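PDB 6RJ1: Mgp-operon protein 3 from Mycoplasma pneumoniae, which probably serves as a membrane-anchored, extracellular adhesin subunit that works with protein P1 in attaching the bacterium to sugars on host cells. Local coordinates for residues E964-D967 against Q968-E971; D665-T668 against V669-L673; A711-T714 against S715-N718; D252-S255 against W256-E260; S824-K827 against N828-P831. All coordinates share one frame; numbering follows the deposited sequence.

Contact 1 of 5, residues E964-D967 against Q968-E971; sequences EKDD and QLSE
Asp966 and Leu969 meet at the start of helix 967-974, where a side chain caps a backbone amide. From CB, the Asp966 chain turns so that CG lies anti to the backbone N (chi1 -166°), bringing the carboxylate within reach of Leu969 N. Asp966 CG approaches Leu969 CD1 at 4.0 Å. Of the two oxygens, OD1 does the work: Asp966 OD1 accepts from Leu969 N at 3.0 Å, a nearly straight bond (164°) arriving on the anti side and 26° out of the carboxylate plane. Asp966 OD1 also lies 3.4 Å from Gln968 CB, while Asp966 OD2 rests 4.1 Å from Leu969 CD1. Asp966 thus stands at the N-cap, and its carbonyl begins the helical bonding: Asp966 O receives Ser970 N at 2.9 Å and, from above the carbonyl plane, Ser970 OG at 2.7 Å. That hydroxyl is also bonded to Ile955 N of strand 952-959. Lys965 NZ passes 3.9 Å from Ser970 CB on its way to a salt bridge with Asp954. With its negative charge set at the amino end of the helix, the Asp966 carboxylate would probably be favoured by the helix dipole and kept ionised.

Contact 2 of 5, residues D665-T668 against V669-L673; sequences DGVT and VFDAL
Phe670 lies against the turn before it, with Gly666 O at its ring edge, near the ring plane, beside CD1. Phe670 N bonds Gly666 O at 2.9 Å, so one carbonyl serves the helical bond and also lies at the ring edge. Outside the segments the ring meets Tyr617, planes at about 45°. One residue further on, Asp671 N is bonded to Val667 O at 2.9 Å, and the aspartate side chain runs beside that of Val667, both pointing the same way. Asp671 OD1 lies 3.9 Å from Val667 CG2. The carboxylate is buried and finds its main partner beyond the helix, since Asp671 OD2 bonds Ser580 OG. Val669, buried as well, touches Asp665 O through its CG2 at 3.4 Å.

The turn belongs to the short N-capped helix 666-673, which lies in the chain between strands 650-654 and 693-699. Both of these strands pair with the long strand 549-563, and the helix itself lies within the range assigned to the MgpC adhesin family of the beta-propeller clan.

Asp665 and Thr668, by contrast, are partly exposed and form the looser side. The Asp665 side chain caps the helix start through OD2, which accepts from Val667 N at 3.3 Å, a straight but rather long bond (172°) that arrives from above the carboxylate plane. Thr668 keeps its hydroxyl between its own backbone N and carbonyl carbon (chi1 50°), turned back to the preceding loop, where OG1 is bonded to Gly663 O.

Contact 3 of 5, residues A711-T714 against S715-N718; sequences AQST and SDDN
Ser713 and Asp716 bring their polar ends together where the chain leaves a helix, Ser713 OG standing 3.0 Å from Asp716 OD1. The serine oxygen lies anti to its own backbone N, beside the carbonyl carbon, which places OG beside the Asp716 carboxylate.

Among hydrogen bonds the clear one is local to the second half. Asp716 OD1 accepts from Asn718 N at 3.2 Å, nearly straight at 165°, with the donor on the anti side and 23° out of the carboxylate plane. An aspartate oxygen bonded to the amide two residues on is an Asx turn, and here it turns the chain within the loop. The carboxylate reaches that amide because CG is wedged between the backbone N and the carbonyl carbon (chi1 46°).

Looser approaches follow. Asn718 CB touches Ser713 OG at 3.4 Å. The side chains of Thr714 and Asp716 cross at an angle, with Thr714 OG1 4.1 Å from Asp716 OD2. The carbonyl of the same threonine, Thr714 O, has a weak bond from Asn78 ND2, a partner from a distant part of the chain.

The bend links helix 701-712 to strand 723-732. Its helical end leans on strand 487-492 through Ala711 on Thr491, and Thr714 rests on Lys489 of the same strand. Ser715 packs against Asn78 and Tyr138, while Asn718 OD1 is bonded to Thr721 OG1, just ahead of strand 723-732.

Contact 4 of 5, residues D252-S255 against W256-E260; sequences DESS and WKNSE
Ser255 O gathers three donors from Ser259 and Glu260 in the first turns of the N-capped helix 253-267. Ser259 N reaches Ser255 O at 3.0 Å from above the carbonyl plane, the ordinary alpha-helical bond. Glu260 N adds the wider, five-residue link to Ser255 O at 3.2 Å, and it is this bond that makes the turn pi-type. Ser259 OG, in the carbonyl plane, completes the set, 3.1 Å from Ser255 O; the hydroxyl is tucked between its own backbone N and carbonyl carbon (chi1 60°), which turns it back to the preceding turn.

At the amino end Asp252 caps one amide, and its two oxygens share the work. Asp252 OD1 takes Ser255 N, the capping bond, and Asp252 OD2 takes Ser255 OG at 2.7 Å; both donors approach from above the carboxylate plane, so one residue grips the aspartate twice and fixes its rotation. Ordinary helical bonds follow: Lys257 N to Glu253 O and Asn258 N to Ser254 O, with a weak one from Trp256 N to Asp252 O.

Charges on the surface are paired more loosely. Glu253 OE1 and Lys257 NZ form a long salt bridge of 3.7 Å, the two side chains crossing, and Glu253 OE2 lies closer to the methylene carbon Lys257 CE, at 3.4 Å. Glu260 OE2 is hydrogen-bonded to Tyr356 OH. Trp256 is buried against Arg230 and Pro237, and over one face of its indole, offset toward the rim, lies Glu260 C, 4.1 Å above the plane.

Contact 5 of 5, residues S824-K827 against N828-P831; sequences STDK and NSEP
Asp826 and Ser829 join through one oxygen: Asp826 OD2 accepts the hydroxyl of Ser829 OG at 2.7 Å, using the anti lone pair, the one directed away from OD1. The backbone of the same serine adds a second but weak bond, Ser829 N to Asp826 OD2 at 2.9 Å, bent to 120°. Beside them Asn828 CB touches Asp826 OD2 at 3.4 Å, and the Asn828 amide lies almost parallel to the Asp826 carboxylate, the two planes 18° apart.

What puts the carboxylate there is its first torsion, CG anti to the backbone N (chi1 -165°), which swings the group over the turn; Ser829 OG, beside its own backbone N, comes to meet it. An aspartate bound in this way to the residue three places on closes a tight surface turn. That turn lies in the loop between strands 820-821 and 834-838, which both pair with strand 808-815 of an antiparallel sheet.

Farther out, the loop is fastened to helix 591-595 by backbone hydrogen bonds of Lys827 with Lys592 and of Asn828 with Tyr591. Glu830 and Pro831 then pack on Tyr591 and on His731 of strand 723-732, and Ser824 OG is bonded to Thr908 OG1.

The five contacts are local turns spread over one chain, and none touches another. Their nearest pair, contacts 2 and 5, stand about 14 Å apart by nearest atoms, whereas contacts 1 and 3 lie about 61 Å apart between centres, on opposite sides of the chain's centre. Contacts 4 and 5 also lie on opposite sides of it, their centres about 52 Å apart. A capping aspartate recurs at the helix starts of contacts 1, 2 and 4, while contacts 3 and 5 use an aspartate to brace a turn within a loop. Contact 2 is the buried one, its centre about 19 Å from the centre of the chain; the other four are surface contacts. Strand 723-732 connects two of them indirectly, following contact 3 in sequence and packing against contact 5.

Contact 1 of 5, residues E964-D967 against Q968-E971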
loop_
_atom_site.group_PDB
_atom_site.type_symbol
_atom_site.label_atom_id
_atom_site.label_comp_id
_atom_site.label_asym_id
_atom_site.label_seq_id
_atom_site.Cartn_x
_atom_site.Cartn_y
_atom_site.Cartn_z
ATOM N N GLU A 964 -24.032 12.092 20.855
ATOM C CA GLU A 964 -24.611 13.405 21.101
ATOM C C GLU A 964 -24.035 13.938 22.398
ATOM O O GLU A 964 -24.053 13.237 23.411
ATOM C CB GLU A 964 -26.147 13.315 21.171
ATOM C CG GLU A 964 -26.880 14.605 20.824
ATOM C CD GLU A 964 -26.805 15.035 19.372
ATOM O OE1 GLU A 964 -27.655 14.579 18.572
ATOM O OE2 GLU A 964 -25.907 15.840 19.034
ATOM N N LYS A 965 -23.497 15.167 22.356
ATOM C CA LYS A 965 -22.867 15.845 23.492
ATOM C C LYS A 965 -23.848 16.085 24.639
ATOM O O LYS A 965 -24.971 16.555 24.405
ATOM C CB LYS A 965 -22.245 17.175 23.029
ATOM C CG LYS A 965 -21.380 17.890 24.053
ATOM C CD LYS A 965 -21.301 19.373 23.723
ATOM C CE LYS A 965 -20.788 20.223 24.863
ATOM N NZ LYS A 965 -19.305 20.168 24.991
ATOM N N ASP A 966 -23.422 15.754 25.876
ATOM C CA ASP A 966 -24.215 15.975 27.081
ATOM C C ASP A 966 -23.682 17.241 27.727
ATOM O O ASP A 966 -22.669 17.195 28.415
ATOM C CB ASP A 966 -24.137 14.769 28.037
ATOM C CG ASP A 966 -25.177 14.784 29.142
ATOM O OD1 ASP A 966 -25.136 15.703 29.985
ATOM O OD2 ASP A 966 -26.023 13.869 29.173
ATOM N N ASP A 967 -24.345 18.380 27.464
ATOM C CA ASP A 967 -23.982 19.714 27.958
ATOM C C ASP A 967 -23.911 19.789 29.476
ATOM O O ASP A 967 -23.012 20.443 29.999
ATOM C CB ASP A 967 -24.954 20.783 27.419
ATOM C CG ASP A 967 -25.201 20.740 25.917
ATOM O OD1 ASP A 967 -24.228 20.514 25.153
ATOM O OD2 ASP A 967 -26.365 20.948 25.505
ATOM N N GLN A 968 -24.852 19.114 30.174
ATOM C CA GLN A 968 -24.949 19.048 31.634
ATOM C C GLN A 968 -23.700 18.452 32.275
ATOM O O GLN A 968 -23.142 19.063 33.184
ATOM C CB GLN A 968 -26.165 18.216 32.037
ATOM C CG GLN A 968 -27.403 19.032 32.313
ATOM C CD GLN A 968 -27.907 18.756 33.701
ATOM O OE1 GLN A 968 -27.783 19.585 34.612
ATOM N NE2 GLN A 968 -28.471 17.572 33.893
ATOM N N LEU A 969 -23.285 17.253 31.811
ATOM C CA LEU A 969 -22.121 16.532 32.315
ATOM C C LEU A 969 -20.819 17.117 31.804
ATOM O O LEU A 969 -19.840 17.101 32.546
ATOM C CB LEU A 969 -22.193 15.031 31.981
ATOM C CG LEU A 969 -23.222 14.196 32.756
ATOM C CD1 LEU A 969 -23.388 12.838 32.132
ATOM C CD2 LEU A 969 -22.829 14.033 34.210
ATOM N N SER A 970 -20.792 17.608 30.541
ATOM C CA SER A 970 -19.597 18.209 29.937
ATOM C C SER A 970 -19.186 19.460 30.696
ATOM O O SER A 970 -17.999 19.623 30.971
ATOM C CB SER A 970 -19.815 18.529 28.462
ATOM O OG SER A 970 -20.029 17.347 27.711
ATOM N N GLU A 971 -20.160 20.318 31.069
ATOM C CA GLU A 971 -19.895 21.528 31.844
ATOM C C GLU A 971 -19.492 21.133 33.269
ATOM O O GLU A 971 -18.512 21.667 33.782
ATOM C CB GLU A 971 -21.114 22.472 31.859
ATOM C CG GLU A 971 -20.824 23.825 32.494
ATOM C CD GLU A 971 -22.029 24.558 33.051
ATOM O OE1 GLU A 971 -22.227 24.529 34.289
ATOM O OE2 GLU A 971 -22.771 25.170 32.250
#

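Contact 2 of 5, residues D665-T668 against V669-L673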
loop_
_atom_site.group_PDB
_atom_site.type_symbol
_atom_site.label_atom_id
_atom_site.label_comp_id
_atom_site.label_asym_id
_atom_site.label_seq_id
_atom_site.Cartn_x
_atom_site.Cartn_y
_atom_site.Cartn_z
ATOM N N ASP A 665 -3.428 8.064 -20.722
ATOM C CA ASP A 665 -4.438 7.600 -21.668
ATOM C C ASP A 665 -5.771 7.346 -20.937
ATOM O O ASP A 665 -5.817 7.316 -19.697
ATOM C CB ASP A 665 -3.940 6.304 -22.347
ATOM C CG ASP A 665 -4.715 5.912 -23.593
ATOM O OD1 ASP A 665 -4.525 6.568 -24.646
ATOM O OD2 ASP A 665 -5.520 4.955 -23.515
ATOM N N GLY A 666 -6.830 7.164 -21.723
ATOM C CA GLY A 666 -8.168 6.880 -21.227
ATOM C C GLY A 666 -8.305 5.532 -20.546
ATOM O O GLY A 666 -9.002 5.431 -19.534
ATOM N N VAL A 667 -7.641 4.487 -21.085
ATOM C CA VAL A 667 -7.722 3.125 -20.551
ATOM C C VAL A 667 -7.252 3.069 -19.077
ATOM O O VAL A 667 -7.953 2.489 -18.249
ATOM C CB VAL A 667 -7.045 2.064 -21.463
ATOM C CG1 VAL A 667 -5.537 2.247 -21.549
ATOM C CG2 VAL A 667 -7.404 0.647 -21.036
ATOM N N THR A 668 -6.134 3.735 -18.749
ATOM C CA THR A 668 -5.578 3.799 -17.390
ATOM C C THR A 668 -6.538 4.531 -16.433
ATOM O O THR A 668 -6.680 4.117 -15.280
ATOM C CB THR A 668 -4.168 4.390 -17.425
ATOM O OG1 THR A 668 -4.226 5.584 -18.192
ATOM C CG2 THR A 668 -3.156 3.447 -18.073
ATOM N N VAL A 669 -7.226 5.583 -16.933
ATOM C CA VAL A 669 -8.240 6.351 -16.196
ATOM C C VAL A 669 -9.432 5.418 -15.903
ATOM O O VAL A 669 -9.893 5.346 -14.768
ATOM C CB VAL A 669 -8.668 7.629 -16.971
ATOM C CG1 VAL A 669 -9.874 8.304 -16.330
ATOM C CG2 VAL A 669 -7.515 8.611 -17.090
ATOM N N PHE A 670 -9.893 4.681 -16.923
ATOM C CA PHE A 670 -10.998 3.730 -16.822
ATOM C C PHE A 670 -10.706 2.589 -15.846
ATOM O O PHE A 670 -11.578 2.185 -15.083
ATOM C CB PHE A 670 -11.371 3.210 -18.222
ATOM C CG PHE A 670 -12.432 4.037 -18.914
ATOM C CD1 PHE A 670 -12.187 5.356 -19.272
ATOM C CD2 PHE A 670 -13.683 3.501 -19.188
ATOM C CE1 PHE A 670 -13.179 6.129 -19.884
ATOM C CE2 PHE A 670 -14.674 4.274 -19.801
ATOM C CZ PHE A 670 -14.415 5.584 -20.147
ATOM N N ASP A 671 -9.465 2.117 -15.839
ATOM C CA ASP A 671 -8.988 1.039 -14.975
ATOM C C ASP A 671 -8.854 1.474 -13.527
ATOM O O ASP A 671 -9.067 0.666 -12.628
ATOM C CB ASP A 671 -7.639 0.524 -15.485
ATOM C CG ASP A 671 -7.677 -0.319 -16.753
ATOM O OD1 ASP A 671 -8.693 -0.265 -17.485
ATOM O OD2 ASP A 671 -6.697 -1.030 -17.012
ATOM N N ALA A 672 -8.459 2.726 -13.291
ATOM C CA ALA A 672 -8.264 3.230 -11.939
ATOM C C ALA A 672 -9.561 3.672 -11.299
ATOM O O ALA A 672 -9.698 3.589 -10.083
ATOM C CB ALA A 672 -7.274 4.376 -11.955
ATOM N N LEU A 673 -10.516 4.144 -12.110
ATOM C CA LEU A 673 -11.792 4.657 -11.637
ATOM C C LEU A 673 -12.942 3.640 -11.717
ATOM O O LEU A 673 -14.050 3.934 -11.261
ATOM C CB LEU A 673 -12.113 5.952 -12.395
ATOM C CG LEU A 673 -11.533 7.268 -11.849
ATOM C CD1 LEU A 673 -10.014 7.329 -11.968
ATOM C CD2 LEU A 673 -12.117 8.451 -12.582
#

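Contact 3 of 5, residues A711-T714 against S715-N718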
loop_
_atom_site.group_PDB
_atom_site.type_symbol
_atom_site.label_atom_id
_atom_site.label_comp_id
_atom_site.label_asym_id
_atom_site.label_seq_id
_atom_site.Cartn_x
_atom_site.Cartn_y
_atom_site.Cartn_z
ATOM N N ALA A 711 13.640 -15.927 6.632
ATOM C CA ALA A 711 14.415 -14.722 6.928
ATOM C C ALA A 711 15.784 -15.058 7.541
ATOM O O ALA A 711 16.779 -14.407 7.215
ATOM C CB ALA A 711 13.631 -13.820 7.865
ATOM N N GLN A 712 15.827 -16.078 8.422
ATOM C CA GLN A 712 17.022 -16.517 9.150
ATOM C C GLN A 712 18.012 -17.323 8.304
ATOM O O GLN A 712 19.157 -17.500 8.728
ATOM C CB GLN A 712 16.628 -17.284 10.428
ATOM C CG GLN A 712 16.786 -16.471 11.728
ATOM C CD GLN A 712 15.986 -15.173 11.802
ATOM O OE1 GLN A 712 16.544 -14.066 11.777
ATOM N NE2 GLN A 712 14.667 -15.275 11.917
ATOM N N SER A 713 17.592 -17.776 7.106
ATOM C CA SER A 713 18.429 -18.531 6.174
ATOM C C SER A 713 19.501 -17.615 5.571
ATOM O O SER A 713 19.184 -16.526 5.075
ATOM C CB SER A 713 17.577 -19.157 5.074
ATOM O OG SER A 713 18.348 -20.007 4.243
ATOM N N THR A 714 20.773 -18.060 5.649
ATOM C CA THR A 714 21.948 -17.336 5.158
ATOM C C THR A 714 22.461 -17.929 3.858
ATOM O O THR A 714 23.192 -18.916 3.875
ATOM C CB THR A 714 23.034 -17.214 6.243
ATOM O OG1 THR A 714 23.170 -18.454 6.945
ATOM C CG2 THR A 714 22.749 -16.093 7.220
ATOM N N SER A 715 22.069 -17.304 2.732
ATOM C CA SER A 715 22.399 -17.649 1.342
ATOM C C SER A 715 22.124 -19.131 1.025
ATOM O O SER A 715 21.015 -19.463 0.599
ATOM C CB SER A 715 23.827 -17.228 0.989
ATOM O OG SER A 715 24.116 -17.455 -0.382
ATOM N N ASP A 716 23.121 -20.007 1.281
ATOM C CA ASP A 716 23.126 -21.462 1.106
ATOM C C ASP A 716 22.168 -21.985 -0.011
ATOM O O ASP A 716 22.231 -21.515 -1.154
ATOM C CB ASP A 716 22.885 -22.189 2.461
ATOM C CG ASP A 716 21.752 -21.661 3.337
ATOM O OD1 ASP A 716 20.667 -21.353 2.792
ATOM O OD2 ASP A 716 21.946 -21.572 4.566
ATOM N N ASP A 717 21.301 -22.956 0.348
ATOM C CA ASP A 717 20.359 -23.663 -0.520
ATOM C C ASP A 717 18.891 -23.207 -0.392
ATOM O O ASP A 717 18.037 -23.705 -1.135
ATOM C CB ASP A 717 20.480 -25.193 -0.315
ATOM C CG ASP A 717 21.066 -25.668 1.015
ATOM O OD1 ASP A 717 22.268 -25.406 1.266
ATOM O OD2 ASP A 717 20.336 -26.333 1.785
ATOM N N ASN A 718 18.595 -22.261 0.521
ATOM C CA ASN A 718 17.232 -21.755 0.698
ATOM C C ASN A 718 17.101 -20.273 0.279
ATOM O O ASN A 718 16.242 -19.539 0.789
ATOM C CB ASN A 718 16.720 -22.027 2.120
ATOM C CG ASN A 718 16.527 -23.498 2.434
ATOM O OD1 ASN A 718 15.807 -24.230 1.735
ATOM N ND2 ASN A 718 17.157 -23.962 3.508
#

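Contact 4 of 5, residues D252-S255 against W256-E260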
loop_
_atom_site.group_PDB
_atom_site.type_symbol
_atom_site.label_atom_id
_atom_site.label_comp_id
_atom_site.label_asym_id
_atom_site.label_seq_id
_atom_site.Cartn_x
_atom_site.Cartn_y
_atom_site.Cartn_z
ATOM N N ASP A 252 16.138 9.362 -14.981
ATOM C CA ASP A 252 17.368 10.069 -15.323
ATOM C C ASP A 252 17.913 10.919 -14.160
ATOM O O ASP A 252 17.764 12.145 -14.141
ATOM C CB ASP A 252 17.172 10.885 -16.615
ATOM C CG ASP A 252 18.420 11.418 -17.285
ATOM O OD1 ASP A 252 19.509 11.365 -16.658
ATOM O OD2 ASP A 252 18.309 11.916 -18.425
ATOM N N GLU A 253 18.588 10.238 -13.215
ATOM C CA GLU A 253 19.219 10.808 -12.023
ATOM C C GLU A 253 20.347 11.772 -12.404
ATOM O O GLU A 253 20.489 12.811 -11.757
ATOM C CB GLU A 253 19.735 9.681 -11.106
ATOM C CG GLU A 253 20.048 10.109 -9.681
ATOM C CD GLU A 253 21.404 10.748 -9.448
ATOM O OE1 GLU A 253 22.431 10.138 -9.829
ATOM O OE2 GLU A 253 21.440 11.863 -8.878
ATOM N N SER A 254 21.141 11.429 -13.446
ATOM C CA SER A 254 22.263 12.247 -13.919
ATOM C C SER A 254 21.807 13.637 -14.371
ATOM O O SER A 254 22.372 14.626 -13.906
ATOM C CB SER A 254 23.034 11.538 -15.025
ATOM O OG SER A 254 24.271 12.195 -15.259
ATOM N N SER A 255 20.749 13.714 -15.216
ATOM C CA SER A 255 20.168 14.979 -15.680
ATOM C C SER A 255 19.622 15.802 -14.509
ATOM O O SER A 255 19.752 17.031 -14.520
ATOM C CB SER A 255 19.064 14.732 -16.696
ATOM O OG SER A 255 19.597 14.253 -17.918
ATOM N N TRP A 256 19.041 15.123 -13.491
ATOM C CA TRP A 256 18.528 15.774 -12.294
ATOM C C TRP A 256 19.684 16.423 -11.536
ATOM O O TRP A 256 19.682 17.636 -11.358
ATOM C CB TRP A 256 17.763 14.785 -11.393
ATOM C CG TRP A 256 17.095 15.464 -10.229
ATOM C CD1 TRP A 256 17.590 15.604 -8.966
ATOM C CD2 TRP A 256 15.872 16.210 -10.264
ATOM N NE1 TRP A 256 16.732 16.355 -8.201
ATOM C CE2 TRP A 256 15.666 16.739 -8.972
ATOM C CE3 TRP A 256 14.921 16.475 -11.263
ATOM C CZ2 TRP A 256 14.547 17.520 -8.651
ATOM C CZ3 TRP A 256 13.811 17.241 -10.944
ATOM C CH2 TRP A 256 13.623 17.738 -9.646
ATOM N N LYS A 257 20.694 15.618 -11.159
ATOM C CA LYS A 257 21.895 16.024 -10.432
ATOM C C LYS A 257 22.649 17.164 -11.130
ATOM O O LYS A 257 22.998 18.148 -10.478
ATOM C CB LYS A 257 22.816 14.803 -10.241
ATOM C CG LYS A 257 24.003 15.018 -9.305
ATOM C CD LYS A 257 24.959 13.822 -9.317
ATOM C CE LYS A 257 24.646 12.797 -8.247
ATOM N NZ LYS A 257 25.483 11.578 -8.389
ATOM N N ASN A 258 22.879 17.035 -12.445
ATOM C CA ASN A 258 23.639 18.003 -13.235
ATOM C C ASN A 258 22.929 19.326 -13.518
ATOM O O ASN A 258 23.615 20.351 -13.594
ATOM C CB ASN A 258 24.120 17.380 -14.551
ATOM C CG ASN A 258 25.043 16.182 -14.401
ATOM O OD1 ASN A 258 25.587 15.889 -13.323
ATOM N ND2 ASN A 258 25.232 15.455 -15.497
ATOM N N SER A 259 21.588 19.324 -13.710
ATOM C CA SER A 259 20.892 20.571 -14.047
ATOM C C SER A 259 19.528 20.776 -13.382
ATOM O O SER A 259 19.354 21.755 -12.653
ATOM C CB SER A 259 20.756 20.714 -15.562
ATOM O OG SER A 259 20.021 19.646 -16.137
ATOM N N GLU A 260 18.565 19.864 -13.641
ATOM C CA GLU A 260 17.173 19.945 -13.194
ATOM C C GLU A 260 16.962 20.115 -11.673
ATOM O O GLU A 260 15.900 20.595 -11.270
ATOM C CB GLU A 260 16.375 18.756 -13.726
ATOM C CG GLU A 260 14.943 19.098 -14.111
ATOM C CD GLU A 260 14.693 20.210 -15.116
ATOM O OE1 GLU A 260 15.540 20.427 -16.014
ATOM O OE2 GLU A 260 13.628 20.861 -15.008
#

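Contact 5 of 5, residues S824-K827 against N828-P831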
loop_
_atom_site.group_PDB
_atom_site.type_symbol
_atom_site.label_atom_id
_atom_site.label_comp_id
_atom_site.label_asym_id
_atom_site.label_seq_id
_atom_site.Cartn_x
_atom_site.Cartn_y
_atom_site.Cartn_z
ATOM N N SER A 824 -17.985 -19.945 -0.513
ATOM C CA SER A 824 -19.231 -20.621 -0.886
ATOM C C SER A 824 -18.962 -21.625 -2.026
ATOM O O SER A 824 -17.879 -21.602 -2.626
ATOM C CB SER A 824 -20.296 -19.606 -1.299
ATOM O OG SER A 824 -21.540 -20.241 -1.555
ATOM N N THR A 825 -19.948 -22.508 -2.311
ATOM C CA THR A 825 -19.872 -23.526 -3.372
ATOM C C THR A 825 -19.815 -22.882 -4.776
ATOM O O THR A 825 -18.931 -23.231 -5.565
ATOM C CB THR A 825 -21.028 -24.549 -3.241
ATOM O OG1 THR A 825 -21.093 -25.037 -1.898
ATOM C CG2 THR A 825 -20.893 -25.727 -4.215
ATOM N N ASP A 826 -20.753 -21.943 -5.067
ATOM C CA ASP A 826 -20.896 -21.244 -6.352
ATOM C C ASP A 826 -19.720 -20.313 -6.700
ATOM O O ASP A 826 -19.334 -19.461 -5.892
ATOM C CB ASP A 826 -22.239 -20.490 -6.416
ATOM C CG ASP A 826 -22.640 -20.031 -7.808
ATOM O OD1 ASP A 826 -22.816 -20.899 -8.695
ATOM O OD2 ASP A 826 -22.797 -18.810 -8.006
ATOM N N LYS A 827 -19.171 -20.493 -7.925
ATOM C CA LYS A 827 -18.056 -19.720 -8.495
ATOM C C LYS A 827 -18.525 -18.465 -9.264
ATOM O O LYS A 827 -17.744 -17.529 -9.456
ATOM C CB LYS A 827 -17.133 -20.610 -9.354
ATOM C CG LYS A 827 -17.788 -21.276 -10.571
ATOM C CD LYS A 827 -16.823 -21.366 -11.764
ATOM C CE LYS A 827 -15.950 -22.604 -11.775
ATOM N NZ LYS A 827 -16.694 -23.811 -12.222
ATOM N N ASN A 828 -19.805 -18.457 -9.693
ATOM C CA ASN A 828 -20.453 -17.335 -10.385
ATOM C C ASN A 828 -20.746 -16.226 -9.376
ATOM O O ASN A 828 -20.799 -15.047 -9.743
ATOM C CB ASN A 828 -21.766 -17.784 -11.044
ATOM C CG ASN A 828 -21.615 -18.259 -12.464
ATOM O OD1 ASN A 828 -21.331 -19.432 -12.725
ATOM N ND2 ASN A 828 -21.816 -17.355 -13.412
ATOM N N SER A 829 -20.957 -16.621 -8.104
ATOM C CA SER A 829 -21.224 -15.715 -6.994
ATOM C C SER A 829 -19.971 -14.928 -6.644
ATOM O O SER A 829 -18.860 -15.474 -6.696
ATOM C CB SER A 829 -21.705 -16.494 -5.772
ATOM O OG SER A 829 -23.006 -17.024 -5.976
ATOM N N GLU A 830 -20.150 -13.633 -6.309
ATOM C CA GLU A 830 -19.051 -12.776 -5.868
ATOM C C GLU A 830 -18.477 -13.324 -4.545
ATOM O O GLU A 830 -19.224 -13.963 -3.803
ATOM C CB GLU A 830 -19.505 -11.317 -5.721
ATOM C CG GLU A 830 -19.185 -10.479 -6.947
ATOM C CD GLU A 830 -19.042 -8.990 -6.694
ATOM O OE1 GLU A 830 -20.035 -8.256 -6.911
ATOM O OE2 GLU A 830 -17.940 -8.555 -6.281
ATOM N N PRO A 831 -17.155 -13.184 -4.262
ATOM C CA PRO A 831 -16.612 -13.751 -3.019
ATOM C C PRO A 831 -17.279 -13.142 -1.801
ATOM O O PRO A 831 -17.451 -11.919 -1.730
ATOM C CB PRO A 831 -15.116 -13.422 -3.087
ATOM C CG PRO A 831 -15.016 -12.280 -4.026
ATOM C CD PRO A 831 -16.104 -12.487 -5.029
#